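Local atomic coordinates of 3-hydroxyadipyl-CoA dehydrogenase (Escherichia coli, PDB entry 3MOG), a protein that oxidises (3S)-3-hydroxyadipyl-CoA to 3-oxoadipyl-CoA, using NAD+ as the hydride acceptor, in the bacterial breakdown of phenylacetate. Residues C[352-357]-C[379-384]; C[343-348]-C[386-391]; C[110-115]-C[132-137]. One frame throughout, in Å; residues are numbered along the deposited sequence.

Contact 1 (C[352-357]-C[379-384]); sequences VTIAAA and VLQIAD
Two parallel strands of a beta-alpha-beta unit lie side by side, joined through helix 362-373, in the reduced Rossmann-fold domain. I354 and V379 share the sheet face that this helix covers, their side chains meeting at a slant. V379 CG1, anti to its backbone N (chi1 -176°), is met by CG1, CG2 and CD1 of I354, with CG1 to CG1 at 3.8 Å; the two beta-branched residues present methyls that pack under L372, between sheet and helix. On the other face T353 CG2 looks towards L380 CB at 4.2 Å, and I382 reaches back across T353 to bring its CD1 3.6 Å from T353 OG1. The backbone ladder sets this register: L380 N gives to V352 O at 2.9 Å, I354 N to L380 O and I382 N to I354 O, each N nearly in line with the C=O. Beyond it the small methyl of A355 lets the chain of A383 and D384 pass close, and OD1 and OD2 of D384 accept hydrogen bonds from A330 N and Q331 N. One water bridges the two chains just beyond the last ladder bond, accepting from A356 N and Q381 NE2 and donating to I382 O at 2.8 Å.

Contact 2 (C[343-348]-C[386-391]); sequences VIDKMA and PGMLIW
The N-terminus of helix 390-406, with L389 at the N-cap position, is held by an aspartate from strand 341-345, at the junction of the reduced Rossmann-fold domain and the C-terminal helical domain. D345 suits the place because its short carboxylate, with CG anti to the backbone N (chi1 -175°), offers two acceptors to the N-H groups of the helix start. OD1 accepts twice: I390 N comes at 2.8 Å on the syn lone pair, and L389 N at 2.9 Å from above the carboxylate plane. OD2 uses its own syn lone pair for W391 N at 3.1 Å. It also lies in the plane of the indole, 3.2 Å from W391 CD1, with carboxylate and ring inclined at 59°. At the same edge NE1 donates almost straight to K346 O at 2.7 Å, meeting that oxygen from 44° above its carbonyl plane. The indole thus supplies both an N-H and a flat face, over which the extended M347 lays its CE, 3.9 Å from the five-membered ring centroid, in a CH-pi contact; SD makes an oblique Met-aromatic contact. Three backbone N-H groups and the positive end of the helix dipole would probably stabilise D345 as the buried anion and lower its pKa.

Contact 3 (C[110-115]-C[132-137]); sequences CPPQTL and IKNPER
N134 O is the best-held polar atom, gripped by two donors of one residue: R137 N at 3.2 Å, which closes the short 3-10 segment, and R137 NE at 2.9 Å, a bent bond that comes from above the carbonyl plane. This double hold steadies the arginine, whose chain folds back with CG tucked between the backbone N and C (chi1 43°) and bends again at chi2 (71°). The bend brings the guanidinium against the carbonyls of the type I turn from P111 to T114. There NH1 donates to T114 O at 3.0 Å, nearly straight (169°), with the oxygen in the guanidinium plane and the N-H on a carbonyl lone pair. A weak bond of 3.2 Å leads from the same NH1 to P111 O, which also takes the turn-closing T114 N. P112 CA lies over one face of the group, 4.1 Å from R137 CZ. Arginine suits the place because its several N-H groups can serve carbonyls of both loops at once. An alanine here would probably loosen the join, since the bonds to N134 O from NE and to the turn carbonyls from NH1 would go with the side chain. Beside it the N134 amide crosses P112, OD1 3.4 Å from P112 CB, while ND2 donates in the amide plane to the anti lone pair of E136 OE2. The contact joins the loops leading into the parallel strands 115-118 and 138-143, with R137 packed against A107 of helix 96-109 and against L116, and L115 against helix 163-175.

Contacts 1 and 2 form one continuous piece of structure, their centres 9 Å apart. Strands 341-345 and 351-356 are neighbours in the same sheet: A355 O lies 2.8 Å from V343 N and T353 O 2.9 Å from D345 N, both probable hydrogen bonds. M388 CE also packs 3.5 Å from I354 C, so the chain just before the helix abuts the strand pair. Contact 3 stands across the chain's centre, its nearest atoms about 48 Å from contact 1 and about 40 Å from contact 2. None of the three locates a ligand or catalytic residue; only contact 3 lies in the NAD-binding domain, where a GxGxxG pattern (G12, G14, G17) is consistent with dinucleotide binding.

Contact 1 (C[352-357]-C[379-384])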
ATOM      1  N   VAL C 352      31.954   4.926  16.334  1.00 62.85           N
ATOM      2  CA  VAL C 352      31.496   3.547  16.287  1.00 57.53           C
ATOM      3  C   VAL C 352      30.270   3.433  17.220  1.00 59.31           C
ATOM      4  O   VAL C 352      30.306   3.953  18.346  1.00 58.31           O
ATOM      5  CB  VAL C 352      32.661   2.645  16.768  1.00 60.89           C
ATOM      6  CG1 VAL C 352      32.182   1.407  17.472  1.00 60.87           C
ATOM      7  CG2 VAL C 352      33.588   2.294  15.623  1.00 58.15           C
ATOM      8  N   THR C 353      29.179   2.799  16.772  1.00 54.99           N
ATOM      9  CA  THR C 353      28.095   2.490  17.723  1.00 50.67           C
ATOM     10  C   THR C 353      28.078   1.022  18.151  1.00 48.53           C
ATOM     11  O   THR C 353      28.502   0.137  17.405  1.00 49.11           O
ATOM     12  CB  THR C 353      26.662   3.016  17.330  1.00 51.69           C
ATOM     13  OG1 THR C 353      26.092   2.228  16.281  1.00 59.77           O
ATOM     14  CG2 THR C 353      26.687   4.467  16.923  1.00 54.72           C
ATOM     15  N   ILE C 354      27.622   0.781  19.381  1.00 44.21           N
ATOM     16  CA  ILE C 354      27.590  -0.568  19.952  1.00 44.90           C
ATOM     17  C   ILE C 354      26.294  -0.798  20.719  1.00 46.53           C
ATOM     18  O   ILE C 354      25.626   0.149  21.120  1.00 45.51           O
ATOM     19  CB  ILE C 354      28.800  -0.869  20.916  1.00 49.90           C
ATOM     20  CG1 ILE C 354      28.668  -0.096  22.236  1.00 54.38           C
ATOM     21  CG2 ILE C 354      30.158  -0.602  20.236  1.00 48.37           C
ATOM     22  CD1 ILE C 354      29.379  -0.746  23.399  1.00 62.07           C
ATOM     23  N   ALA C 355      25.926  -2.062  20.885  1.00 45.45           N
ATOM     24  CA  ALA C 355      24.799  -2.410  21.732  1.00 50.63           C
ATOM     25  C   ALA C 355      25.165  -3.668  22.452  1.00 48.09           C
ATOM     26  O   ALA C 355      25.717  -4.598  21.851  1.00 47.98           O
ATOM     27  CB  ALA C 355      23.515  -2.612  20.913  1.00 44.35           C
ATOM     28  N   ALA C 356      24.890  -3.670  23.752  1.00 50.40           N
ATOM     29  CA  ALA C 356      25.122  -4.830  24.600  1.00 45.76           C
ATOM     30  C   ALA C 356      23.824  -5.596  24.705  1.00 48.71           C
ATOM     31  O   ALA C 356      22.755  -4.991  24.776  1.00 48.49           O
ATOM     32  CB  ALA C 356      25.549  -4.383  25.973  1.00 49.23           C
ATOM     33  N   ALA C 357      23.905  -6.922  24.702  1.00 50.04           N
ATOM     34  CA  ALA C 357      22.747  -7.728  25.053  1.00 57.60           C
ATOM     35  C   ALA C 357      22.369  -7.415  26.502  1.00 60.68           C
ATOM     36  O   ALA C 357      23.243  -7.300  27.364  1.00 63.49           O
ATOM     37  CB  ALA C 357      23.058  -9.184  24.883  1.00 52.21           C
ATOM     38  N   VAL C 379      33.415   5.297  21.178  1.00 60.35           N
ATOM     39  CA  VAL C 379      32.333   4.334  21.371  1.00 59.73           C
ATOM     40  C   VAL C 379      31.052   5.009  21.855  1.00 58.70           C
ATOM     41  O   VAL C 379      31.021   5.554  22.958  1.00 61.80           O
ATOM     42  CB  VAL C 379      32.736   3.248  22.397  1.00 59.04           C
ATOM     43  CG1 VAL C 379      31.649   2.188  22.521  1.00 62.23           C
ATOM     44  CG2 VAL C 379      34.047   2.611  22.009  1.00 55.36           C
ATOM     45  N   LEU C 380      30.001   4.966  21.030  1.00 56.08           N
ATOM     46  CA  LEU C 380      28.664   5.444  21.432  1.00 52.45           C
ATOM     47  C   LEU C 380      27.732   4.271  21.656  1.00 52.33           C
ATOM     48  O   LEU C 380      27.645   3.383  20.812  1.00 59.70           O
ATOM     49  CB  LEU C 380      28.063   6.358  20.369  1.00 50.34           C
ATOM     50  CG  LEU C 380      28.743   7.691  20.083  1.00 49.22           C
ATOM     51  CD1 LEU C 380      28.186   8.283  18.825  1.00 50.41           C
ATOM     52  CD2 LEU C 380      28.554   8.660  21.238  1.00 54.24           C
ATOM     53  N   GLN C 381      27.034   4.257  22.787  1.00 54.18           N
ATOM     54  CA  GLN C 381      26.148   3.142  23.104  1.00 57.07           C
ATOM     55  C   GLN C 381      24.688   3.461  22.794  1.00 59.32           C
ATOM     56  O   GLN C 381      24.165   4.489  23.241  1.00 59.80           O
ATOM     57  CB  GLN C 381      26.303   2.711  24.564  1.00 58.13           C
ATOM     58  CG  GLN C 381      25.719   1.340  24.837  1.00 53.69           C
ATOM     59  CD  GLN C 381      26.054   0.794  26.218  1.00 65.28           C
ATOM     60  OE1 GLN C 381      26.833   1.383  26.978  1.00 65.52           O
ATOM     61  NE2 GLN C 381      25.472  -0.357  26.543  1.00 56.41           N
ATOM     62  N   ILE C 382      24.035   2.576  22.032  1.00 54.39           N
ATOM     63  CA  ILE C 382      22.634   2.779  21.628  1.00 49.04           C
ATOM     64  C   ILE C 382      21.778   1.556  21.962  1.00 49.73           C
ATOM     65  O   ILE C 382      22.287   0.591  22.522  1.00 52.75           O
ATOM     66  CB  ILE C 382      22.527   3.135  20.122  1.00 49.08           C
ATOM     67  CG1 ILE C 382      22.991   1.974  19.241  1.00 41.58           C
ATOM     68  CG2 ILE C 382      23.354   4.393  19.796  1.00 49.87           C
ATOM     69  CD1 ILE C 382      22.841   2.243  17.718  1.00 44.33           C
ATOM     70  N   ALA C 383      20.490   1.580  21.615  1.00 46.79           N
ATOM     71  CA  ALA C 383      19.644   0.407  21.839  1.00 51.03           C
ATOM     72  C   ALA C 383      20.033  -0.770  20.920  1.00 51.10           C
ATOM     73  O   ALA C 383      20.703  -0.581  19.905  1.00 53.17           O
ATOM     74  CB  ALA C 383      18.173   0.760  21.694  1.00 50.49           C
ATOM     75  N   ASP C 384      19.640  -1.977  21.318  1.00 49.81           N
ATOM     76  CA  ASP C 384      19.917  -3.214  20.597  1.00 51.66           C
ATOM     77  C   ASP C 384      18.964  -3.328  19.389  1.00 51.17           C
ATOM     78  O   ASP C 384      17.982  -4.069  19.399  1.00 41.97           O
ATOM     79  CB  ASP C 384      19.791  -4.406  21.562  1.00 48.85           C
ATOM     80  CG  ASP C 384      20.427  -5.682  21.025  1.00 54.69           C
ATOM     81  OD1 ASP C 384      21.122  -5.651  19.989  1.00 45.29           O
ATOM     82  OD2 ASP C 384      20.228  -6.737  21.655  1.00 61.50           O
TER
HETATM   83  O   HOH W   1      23.401  -1.046  24.511  1.00 56.02           O

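Contact 2 (C[343-348]-C[386-391])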
ATOM      1  N   VAL C 343      27.219  -6.104  20.007  1.00 51.00           N
ATOM      2  CA  VAL C 343      27.092  -5.874  18.569  1.00 48.57           C
ATOM      3  C   VAL C 343      27.706  -4.509  18.199  1.00 49.92           C
ATOM      4  O   VAL C 343      27.428  -3.511  18.849  1.00 49.42           O
ATOM      5  CB  VAL C 343      25.616  -6.005  18.101  1.00 50.46           C
ATOM      6  CG1 VAL C 343      25.377  -5.285  16.787  1.00 42.53           C
ATOM      7  CG2 VAL C 343      25.237  -7.481  17.964  1.00 42.07           C
ATOM      8  N   ILE C 344      28.558  -4.481  17.179  1.00 45.98           N
ATOM      9  CA  ILE C 344      29.179  -3.238  16.738  1.00 45.59           C
ATOM     10  C   ILE C 344      28.761  -2.862  15.308  1.00 44.49           C
ATOM     11  O   ILE C 344      28.557  -3.717  14.441  1.00 49.15           O
ATOM     12  CB  ILE C 344      30.734  -3.276  16.893  1.00 43.46           C
ATOM     13  CG1 ILE C 344      31.382  -1.984  16.422  1.00 48.71           C
ATOM     14  CG2 ILE C 344      31.353  -4.441  16.137  1.00 44.67           C
ATOM     15  CD1 ILE C 344      32.883  -1.951  16.621  1.00 61.78           C
ATOM     16  N   ASP C 345      28.639  -1.560  15.098  1.00 47.51           N
ATOM     17  CA  ASP C 345      28.232  -0.958  13.853  1.00 46.53           C
ATOM     18  C   ASP C 345      29.339   0.005  13.480  1.00 47.01           C
ATOM     19  O   ASP C 345      29.423   1.106  14.035  1.00 46.81           O
ATOM     20  CB  ASP C 345      26.949  -0.176  14.123  1.00 42.24           C
ATOM     21  CG  ASP C 345      26.330   0.413  12.884  1.00 49.53           C
ATOM     22  OD1 ASP C 345      25.680   1.477  13.007  1.00 49.03           O
ATOM     23  OD2 ASP C 345      26.462  -0.190  11.802  1.00 52.81           O
ATOM     24  N   LYS C 346      30.203  -0.401  12.555  1.00 49.15           N
ATOM     25  CA  LYS C 346      31.369   0.427  12.220  1.00 48.72           C
ATOM     26  C   LYS C 346      31.729   0.381  10.752  1.00 46.16           C
ATOM     27  O   LYS C 346      31.507  -0.639  10.093  1.00 46.78           O
ATOM     28  CB  LYS C 346      32.600   0.031  13.057  1.00 48.31           C
ATOM     29  CG  LYS C 346      33.114  -1.394  12.833  1.00 51.48           C
ATOM     30  CD  LYS C 346      34.592  -1.547  13.191  1.00 63.15           C
ATOM     31  CE  LYS C 346      35.003  -3.027  13.217  1.00 69.06           C
ATOM     32  NZ  LYS C 346      36.470  -3.238  13.416  1.00 75.72           N
ATOM     33  N   MET C 347      32.256   1.499  10.244  1.00 46.42           N
ATOM     34  CA  MET C 347      32.989   1.493   8.970  1.00 54.20           C
ATOM     35  C   MET C 347      34.413   2.015   9.177  1.00 58.75           C
ATOM     36  O   MET C 347      35.122   1.476  10.016  1.00 61.52           O
ATOM     37  CB  MET C 347      32.223   2.196   7.844  1.00 46.43           C
ATOM     38  CG  MET C 347      31.020   1.355   7.352  1.00 50.04           C
ATOM     39  SD  MET C 347      30.082   2.076   5.994  1.00 40.21           S
ATOM     40  CE  MET C 347      28.842   0.823   5.781  1.00 38.02           C
ATOM     41  N   ALA C 348      34.836   3.043   8.441  1.00 62.07           N
ATOM     42  CA  ALA C 348      36.239   3.494   8.514  1.00 61.16           C
ATOM     43  C   ALA C 348      36.467   4.593   9.545  1.00 60.42           C
ATOM     44  O   ALA C 348      37.534   4.660  10.163  1.00 59.28           O
ATOM     45  CB  ALA C 348      36.744   3.936   7.149  1.00 58.02           C
ATOM     46  N   PRO C 386      18.240  -3.961  15.371  1.00 42.64           N
ATOM     47  CA  PRO C 386      18.636  -4.766  14.217  1.00 38.79           C
ATOM     48  C   PRO C 386      19.318  -3.944  13.129  1.00 40.80           C
ATOM     49  O   PRO C 386      18.791  -2.919  12.704  1.00 44.17           O
ATOM     50  CB  PRO C 386      17.301  -5.324  13.717  1.00 37.43           C
ATOM     51  CG  PRO C 386      16.486  -5.468  14.931  1.00 46.80           C
ATOM     52  CD  PRO C 386      16.861  -4.275  15.800  1.00 42.52           C
ATOM     53  N   GLY C 387      20.519  -4.355  12.725  1.00 42.45           N
ATOM     54  CA  GLY C 387      21.236  -3.657  11.669  1.00 38.37           C
ATOM     55  C   GLY C 387      21.843  -2.334  12.105  1.00 43.93           C
ATOM     56  O   GLY C 387      22.599  -1.718  11.350  1.00 49.51           O
ATOM     57  N   MET C 388      21.510  -1.913  13.326  1.00 43.90           N
ATOM     58  CA  MET C 388      21.982  -0.666  13.937  1.00 45.96           C
ATOM     59  C   MET C 388      21.723   0.554  13.045  1.00 47.69           C
ATOM     60  O   MET C 388      20.579   0.770  12.638  1.00 47.39           O
ATOM     61  CB  MET C 388      23.447  -0.793  14.408  1.00 39.74           C
ATOM     62  CG  MET C 388      23.683  -1.966  15.373  1.00 37.63           C
ATOM     63  SD  MET C 388      23.048  -1.663  17.028  1.00 34.02           S
ATOM     64  CE  MET C 388      24.556  -1.018  17.711  1.00 42.51           C
ATOM     65  N   LEU C 389      22.761   1.322  12.710  1.00 44.96           N
ATOM     66  CA  LEU C 389      22.546   2.628  12.075  1.00 43.25           C
ATOM     67  C   LEU C 389      23.231   2.779  10.732  1.00 44.40           C
ATOM     68  O   LEU C 389      22.574   2.974   9.706  1.00 49.01           O
ATOM     69  CB  LEU C 389      22.981   3.772  13.010  1.00 44.95           C
ATOM     70  CG  LEU C 389      22.220   3.942  14.327  1.00 47.11           C
ATOM     71  CD1 LEU C 389      22.765   5.123  15.117  1.00 46.99           C
ATOM     72  CD2 LEU C 389      20.693   4.101  14.092  1.00 41.21           C
ATOM     73  N   ILE C 390      24.552   2.700  10.765  1.00 43.51           N
ATOM     74  CA  ILE C 390      25.391   2.910   9.613  1.00 43.57           C
ATOM     75  C   ILE C 390      25.112   1.817   8.596  1.00 44.25           C
ATOM     76  O   ILE C 390      24.748   2.122   7.463  1.00 48.09           O
ATOM     77  CB  ILE C 390      26.887   2.896  10.031  1.00 45.19           C
ATOM     78  CG1 ILE C 390      27.232   4.153  10.837  1.00 51.15           C
ATOM     79  CG2 ILE C 390      27.798   2.738   8.823  1.00 40.08           C
ATOM     80  CD1 ILE C 390      28.569   4.044  11.621  1.00 51.20           C
ATOM     81  N   TRP C 391      25.241   0.555   9.017  1.00 42.37           N
ATOM     82  CA  TRP C 391      25.095  -0.575   8.105  1.00 46.26           C
ATOM     83  C   TRP C 391      23.683  -0.693   7.579  1.00 45.46           C
ATOM     84  O   TRP C 391      23.499  -0.970   6.401  1.00 46.86           O
ATOM     85  CB  TRP C 391      25.614  -1.894   8.710  1.00 37.19           C
ATOM     86  CG  TRP C 391      27.108  -1.985   8.545  1.00 47.61           C
ATOM     87  CD1 TRP C 391      28.061  -1.449   9.371  1.00 41.51           C
ATOM     88  CD2 TRP C 391      27.817  -2.584   7.453  1.00 45.00           C
ATOM     89  NE1 TRP C 391      29.319  -1.699   8.870  1.00 50.76           N
ATOM     90  CE2 TRP C 391      29.199  -2.392   7.694  1.00 45.96           C
ATOM     91  CE3 TRP C 391      27.419  -3.276   6.298  1.00 43.91           C
ATOM     92  CZ2 TRP C 391      30.184  -2.862   6.822  1.00 39.07           C
ATOM     93  CZ3 TRP C 391      28.399  -3.751   5.431  1.00 47.46           C
ATOM     94  CH2 TRP C 391      29.769  -3.538   5.699  1.00 47.82           C
TER

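Contact 3 (C[110-115]-C[132-137])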
ATOM      1  N   CYS C 110       9.282  29.619 -30.641  1.00 68.23           N
ATOM      2  CA  CYS C 110      10.612  29.141 -31.045  1.00 65.76           C
ATOM      3  C   CYS C 110      10.567  28.232 -32.276  1.00 62.57           C
ATOM      4  O   CYS C 110       9.533  27.613 -32.540  1.00 61.54           O
ATOM      5  CB  CYS C 110      11.250  28.357 -29.889  1.00 63.93           C
ATOM      6  SG  CYS C 110      11.144  29.163 -28.298  1.00 65.69           S
ATOM      7  N   PRO C 111      11.693  28.137 -33.024  1.00 64.23           N
ATOM      8  CA  PRO C 111      11.829  27.089 -34.051  1.00 68.35           C
ATOM      9  C   PRO C 111      11.690  25.666 -33.477  1.00 70.70           C
ATOM     10  O   PRO C 111      11.970  25.447 -32.297  1.00 72.89           O
ATOM     11  CB  PRO C 111      13.252  27.306 -34.604  1.00 65.98           C
ATOM     12  CG  PRO C 111      13.898  28.331 -33.724  1.00 62.30           C
ATOM     13  CD  PRO C 111      12.794  29.115 -33.105  1.00 61.50           C
ATOM     14  N   PRO C 112      11.255  24.702 -34.306  1.00 72.13           N
ATOM     15  CA  PRO C 112      11.121  23.314 -33.847  1.00 70.99           C
ATOM     16  C   PRO C 112      12.450  22.562 -33.605  1.00 69.90           C
ATOM     17  O   PRO C 112      12.424  21.396 -33.204  1.00 66.26           O
ATOM     18  CB  PRO C 112      10.321  22.649 -34.979  1.00 73.96           C
ATOM     19  CG  PRO C 112       9.638  23.791 -35.691  1.00 74.60           C
ATOM     20  CD  PRO C 112      10.637  24.897 -35.631  1.00 72.84           C
ATOM     21  N   GLN C 113      13.592  23.211 -33.835  1.00 66.07           N
ATOM     22  CA  GLN C 113      14.886  22.606 -33.488  1.00 68.75           C
ATOM     23  C   GLN C 113      15.483  23.177 -32.188  1.00 68.38           C
ATOM     24  O   GLN C 113      16.580  22.790 -31.773  1.00 72.72           O
ATOM     25  CB  GLN C 113      15.889  22.694 -34.655  1.00 71.09           C
ATOM     26  CG  GLN C 113      16.491  24.084 -34.911  1.00 78.00           C
ATOM     27  CD  GLN C 113      15.695  24.919 -35.908  1.00 87.29           C
ATOM     28  OE1 GLN C 113      14.621  24.519 -36.369  1.00 86.21           O
ATOM     29  NE2 GLN C 113      16.227  26.092 -36.244  1.00 90.62           N
ATOM     30  N   THR C 114      14.757  24.095 -31.557  1.00 62.97           N
ATOM     31  CA  THR C 114      15.177  24.681 -30.289  1.00 62.45           C
ATOM     32  C   THR C 114      14.887  23.701 -29.158  1.00 60.51           C
ATOM     33  O   THR C 114      13.770  23.186 -29.041  1.00 56.80           O
ATOM     34  CB  THR C 114      14.501  26.061 -30.061  1.00 65.45           C
ATOM     35  OG1 THR C 114      15.268  27.066 -30.736  1.00 74.45           O
ATOM     36  CG2 THR C 114      14.395  26.432 -28.572  1.00 60.25           C
ATOM     37  N   LEU C 115      15.908  23.431 -28.348  1.00 56.56           N
ATOM     38  CA  LEU C 115      15.781  22.530 -27.202  1.00 53.17           C
ATOM     39  C   LEU C 115      14.981  23.215 -26.100  1.00 49.14           C
ATOM     40  O   LEU C 115      15.234  24.369 -25.758  1.00 50.53           O
ATOM     41  CB  LEU C 115      17.165  22.110 -26.703  1.00 52.03           C
ATOM     42  CG  LEU C 115      18.230  21.786 -27.772  1.00 52.41           C
ATOM     43  CD1 LEU C 115      19.578  21.512 -27.130  1.00 47.89           C
ATOM     44  CD2 LEU C 115      17.833  20.620 -28.678  1.00 48.33           C
ATOM     45  N   ILE C 132       2.771  19.228 -26.802  1.00 85.45           N
ATOM     46  CA  ILE C 132       3.556  20.250 -27.498  1.00 82.20           C
ATOM     47  C   ILE C 132       4.138  19.752 -28.824  1.00 81.31           C
ATOM     48  O   ILE C 132       4.321  18.548 -29.015  1.00 79.69           O
ATOM     49  CB  ILE C 132       4.615  20.956 -26.566  1.00 80.84           C
ATOM     50  CG1 ILE C 132       5.975  20.251 -26.589  1.00 76.34           C
ATOM     51  CG2 ILE C 132       4.064  21.143 -25.145  1.00 71.59           C
ATOM     52  CD1 ILE C 132       7.002  20.935 -27.479  1.00 70.86           C
ATOM     53  N   LYS C 133       4.443  20.714 -29.701  1.00 82.92           N
ATOM     54  CA  LYS C 133       4.718  20.514 -31.131  1.00 84.90           C
ATOM     55  C   LYS C 133       5.737  19.460 -31.527  1.00 83.25           C
ATOM     56  O   LYS C 133       5.385  18.487 -32.184  1.00 91.43           O
ATOM     57  CB  LYS C 133       5.038  21.855 -31.815  1.00 87.37           C
ATOM     58  CG  LYS C 133       4.035  22.339 -32.884  1.00 96.74           C
ATOM     59  CD  LYS C 133       2.578  21.890 -32.669  1.00103.48           C
ATOM     60  CE  LYS C 133       2.126  20.907 -33.762  1.00106.62           C
ATOM     61  NZ  LYS C 133       0.747  20.383 -33.532  1.00105.46           N
ATOM     62  N   ASN C 134       6.997  19.660 -31.170  1.00 78.18           N
ATOM     63  CA  ASN C 134       8.020  18.675 -31.491  1.00 72.29           C
ATOM     64  C   ASN C 134       8.503  18.037 -30.204  1.00 66.58           C
ATOM     65  O   ASN C 134       9.499  18.468 -29.644  1.00 57.88           O
ATOM     66  CB  ASN C 134       9.186  19.331 -32.225  1.00 75.52           C
ATOM     67  CG  ASN C 134       8.901  19.546 -33.686  1.00 78.75           C
ATOM     68  OD1 ASN C 134       8.022  20.327 -34.040  1.00 80.37           O
ATOM     69  ND2 ASN C 134       9.649  18.862 -34.548  1.00 76.30           N
ATOM     70  N   PRO C 135       7.799  16.995 -29.726  1.00 67.97           N
ATOM     71  CA  PRO C 135       8.005  16.540 -28.342  1.00 65.07           C
ATOM     72  C   PRO C 135       9.420  16.011 -28.077  1.00 62.91           C
ATOM     73  O   PRO C 135       9.860  15.959 -26.928  1.00 67.08           O
ATOM     74  CB  PRO C 135       6.958  15.436 -28.182  1.00 67.41           C
ATOM     75  CG  PRO C 135       6.752  14.913 -29.568  1.00 61.01           C
ATOM     76  CD  PRO C 135       6.944  16.069 -30.495  1.00 66.77           C
ATOM     77  N   GLU C 136      10.120  15.682 -29.158  1.00 58.11           N
ATOM     78  CA  GLU C 136      11.458  15.108 -29.148  1.00 60.41           C
ATOM     79  C   GLU C 136      12.561  16.038 -28.656  1.00 60.22           C
ATOM     80  O   GLU C 136      13.643  15.572 -28.280  1.00 64.26           O
ATOM     81  CB  GLU C 136      11.800  14.648 -30.564  1.00 59.85           C
ATOM     82  CG  GLU C 136      10.953  15.347 -31.633  1.00 73.77           C
ATOM     83  CD  GLU C 136      11.757  15.800 -32.834  1.00 88.41           C
ATOM     84  OE1 GLU C 136      12.673  15.063 -33.270  1.00 95.50           O
ATOM     85  OE2 GLU C 136      11.463  16.902 -33.344  1.00 95.99           O
ATOM     86  N   ARG C 137      12.322  17.343 -28.690  1.00 54.63           N
ATOM     87  CA  ARG C 137      13.343  18.285 -28.234  1.00 56.38           C
ATOM     88  C   ARG C 137      13.027  18.815 -26.844  1.00 54.45           C
ATOM     89  O   ARG C 137      13.656  19.757 -26.378  1.00 53.81           O
ATOM     90  CB  ARG C 137      13.614  19.420 -29.251  1.00 57.81           C
ATOM     91  CG  ARG C 137      12.387  20.046 -29.919  1.00 57.77           C
ATOM     92  CD  ARG C 137      11.583  20.882 -28.949  1.00 63.86           C
ATOM     93  NE  ARG C 137      10.276  21.254 -29.476  1.00 68.16           N
ATOM     94  CZ  ARG C 137       9.999  22.434 -30.023  1.00 63.87           C
ATOM     95  NH1 ARG C 137      10.943  23.366 -30.118  1.00 51.52           N
ATOM     96  NH2 ARG C 137       8.773  22.680 -30.466  1.00 59.56           N
TER